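Local coordinates for protein PmoF1 (Methylocystis sp. ATCC 49242, PDB 6P1E) that binds copper through its PCuAC domain, here as a copper-bridged dimer, and probably serves as a copper chaperone in methane-oxidizing bacteria, at residues E13-R18 with V113-A118. Sequence-based numbering, arbitrary orientation.
Sequences EHPWLR and VVIDAA. With CU (copper (II) ion), chain E.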
loop_
_atom_site.group_PDB
_atom_site.type_symbol
_atom_site.label_atom_id
_atom_site.label_comp_id
_atom_site.label_asym_id
_atom_site.label_seq_id
_atom_site.Cartn_x
_atom_site.Cartn_y
_atom_site.Cartn_z
ATOM N N GLU B 13 -4.400 -3.461 7.569
ATOM C CA GLU B 13 -3.838 -4.343 6.565
ATOM C C GLU B 13 -2.555 -3.763 5.992
ATOM O O GLU B 13 -2.461 -2.578 5.676
ATOM C CB GLU B 13 -4.869 -4.608 5.462
ATOM C CG GLU B 13 -6.131 -5.279 5.997
ATOM C CD GLU B 13 -7.147 -5.616 4.920
ATOM O OE1 GLU B 13 -6.827 -5.468 3.727
ATOM O OE2 GLU B 13 -8.272 -6.034 5.271
ATOM N N HIS B 14 -1.564 -4.641 5.909
ATOM C CA HIS B 14 -0.263 -4.359 5.329
ATOM C C HIS B 14 0.318 -3.011 5.751
ATOM O O HIS B 14 0.648 -2.170 4.910
ATOM C CB HIS B 14 -0.322 -4.445 3.813
ATOM C CG HIS B 14 1.013 -4.708 3.207
ATOM N ND1 HIS B 14 1.977 -3.732 3.099
ATOM C CD2 HIS B 14 1.573 -5.848 2.744
ATOM C CE1 HIS B 14 3.064 -4.252 2.565
ATOM N NE2 HIS B 14 2.845 -5.537 2.339
ATOM N N PRO B 15 0.446 -2.797 7.065
ATOM C CA PRO B 15 1.134 -1.596 7.539
ATOM C C PRO B 15 2.572 -1.556 7.045
ATOM O O PRO B 15 3.268 -2.572 7.079
ATOM C CB PRO B 15 1.081 -1.738 9.061
ATOM C CG PRO B 15 0.993 -3.207 9.291
ATOM C CD PRO B 15 0.167 -3.743 8.159
ATOM N N TRP B 16 3.008 -0.393 6.583
ATOM C CA TRP B 16 4.361 -0.245 6.079
ATOM C C TRP B 16 4.824 1.192 6.205
ATOM O O TRP B 16 4.030 2.094 6.450
ATOM C CB TRP B 16 4.466 -0.702 4.622
ATOM C CG TRP B 16 3.711 0.136 3.618
ATOM C CD1 TRP B 16 2.359 0.199 3.445
ATOM C CD2 TRP B 16 4.280 1.003 2.628
ATOM N NE1 TRP B 16 2.050 1.059 2.419
ATOM C CE2 TRP B 16 3.214 1.566 1.897
ATOM C CE3 TRP B 16 5.588 1.365 2.290
ATOM C CZ2 TRP B 16 3.411 2.469 0.857
ATOM C CZ3 TRP B 16 5.783 2.260 1.257
ATOM C CH2 TRP B 16 4.702 2.801 0.552
ATOM N N LEU B 17 6.120 1.402 6.043
ATOM C CA LEU B 17 6.641 2.756 6.065
ATOM C C LEU B 17 7.777 2.924 5.087
ATOM O O LEU B 17 8.479 1.968 4.750
ATOM C CB LEU B 17 7.103 3.131 7.471
ATOM C CG LEU B 17 8.198 2.258 8.077
ATOM C CD1 LEU B 17 9.450 3.086 8.327
ATOM C CD2 LEU B 17 7.702 1.620 9.364
ATOM N N ARG B 18 7.940 4.159 4.631
ATOM C CA ARG B 18 9.057 4.519 3.786
ATOM C C ARG B 18 10.134 5.124 4.668
ATOM O O ARG B 18 9.914 6.152 5.310
ATOM C CB ARG B 18 8.623 5.499 2.700
ATOM C CG ARG B 18 9.715 5.837 1.706
ATOM C CD ARG B 18 9.120 6.120 0.344
ATOM N NE ARG B 18 8.644 4.899 -0.301
ATOM C CZ ARG B 18 7.633 4.843 -1.164
ATOM N NH1 ARG B 18 6.966 5.943 -1.492
ATOM N NH2 ARG B 18 7.281 3.681 -1.696
ATOM N N VAL B 113 -3.597 -1.565 19.451
ATOM C CA VAL B 113 -3.119 -2.776 18.796
ATOM C C VAL B 113 -1.642 -2.606 18.452
ATOM O O VAL B 113 -1.234 -1.579 17.911
ATOM C CB VAL B 113 -3.946 -3.119 17.528
ATOM C CG1 VAL B 113 -3.902 -1.988 16.505
ATOM C CG2 VAL B 113 -3.461 -4.432 16.911
ATOM N N VAL B 114 -0.835 -3.600 18.807
ATOM C CA VAL B 114 0.583 -3.587 18.470
ATOM C C VAL B 114 0.777 -4.237 17.110
ATOM O O VAL B 114 0.260 -5.327 16.850
ATOM C CB VAL B 114 1.432 -4.316 19.525
ATOM C CG1 VAL B 114 2.901 -4.347 19.114
ATOM C CG2 VAL B 114 1.275 -3.650 20.882
ATOM N N ILE B 115 1.535 -3.565 16.250
ATOM C CA ILE B 115 1.776 -4.045 14.900
ATOM C C ILE B 115 3.265 -4.074 14.609
ATOM O O ILE B 115 4.058 -3.454 15.316
ATOM C CB ILE B 115 1.074 -3.161 13.847
ATOM C CG1 ILE B 115 1.664 -1.745 13.843
ATOM C CG2 ILE B 115 -0.425 -3.114 14.119
ATOM C CD1 ILE B 115 1.189 -0.886 12.693
ATOM N N ASP B 116 3.629 -4.802 13.562
ATOM C CA ASP B 116 4.987 -4.795 13.048
ATOM C C ASP B 116 4.923 -4.276 11.620
ATOM O O ASP B 116 4.418 -4.954 10.726
ATOM C CB ASP B 116 5.602 -6.193 13.109
ATOM C CG ASP B 116 7.051 -6.217 12.660
ATOM O OD1 ASP B 116 7.741 -5.189 12.822
ATOM O OD2 ASP B 116 7.502 -7.266 12.154
ATOM N N ALA B 117 5.411 -3.058 11.417
ATOM C CA ALA B 117 5.344 -2.424 10.110
ATOM C C ALA B 117 6.541 -2.832 9.271
ATOM O O ALA B 117 7.674 -2.853 9.746
ATOM C CB ALA B 117 5.282 -0.913 10.251
ATOM N N ALA B 118 6.279 -3.173 8.019
ATOM C CA ALA B 118 7.346 -3.556 7.114
ATOM C C ALA B 118 8.015 -2.294 6.547
ATOM O O ALA B 118 7.362 -1.264 6.381
ATOM C CB ALA B 118 6.798 -4.442 6.040
HETATM CU CU CU E . 4.464 -6.603 1.725
#
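Strands 15-18 and 113-118 run in the same direction but splay by 45°, so that they meet as a parallel pair at a single bridge, W16 with A118, and part toward V113. Two backbone bonds hold this junction, one on each polar group of A118. A118 N reaches P15 O at 3.2 Å, a straight bond in which the donor stands above the carbonyl plane. A118 O takes L17 N at 3.0 Å, almost end-on to the C=O, and the same oxygen lies 3.2 Å from W16 CA in a CA-H...O contact. Further along, L17 bonds through its backbone to D120, continuing the pairing. In this all-beta PCu(A)C domain the junction joins strand 10-18 to strand 111-120 just after H14 redirects the chain. P15 and L17 from one strand, I115 and A117 from the other, form the apolar face, with W16 and A118 on the other: P15 CB sits 3.7 Å from I115 CD1 as the two side chains overlap side by side, pointing opposite ways, and F29 of strand 27-35 touches both. L17, with CG wedged between backbone N and carbonyl carbon (chi1 60°), brings CD2 to 3.6 Å from A117 CB. W16 has a similar first torsion, which carries its indole away from A118 to the H14 ring, whose edge W16 CD1 meets in plane. H14, its CG anti to the backbone N (chi1 -157°), binds copper through NE2 at 2.0 Å; H34 NE2 of the second subunit binds the same ion, while F32 of that subunit stacks on the H14 ring and meets W16 edge-to-face.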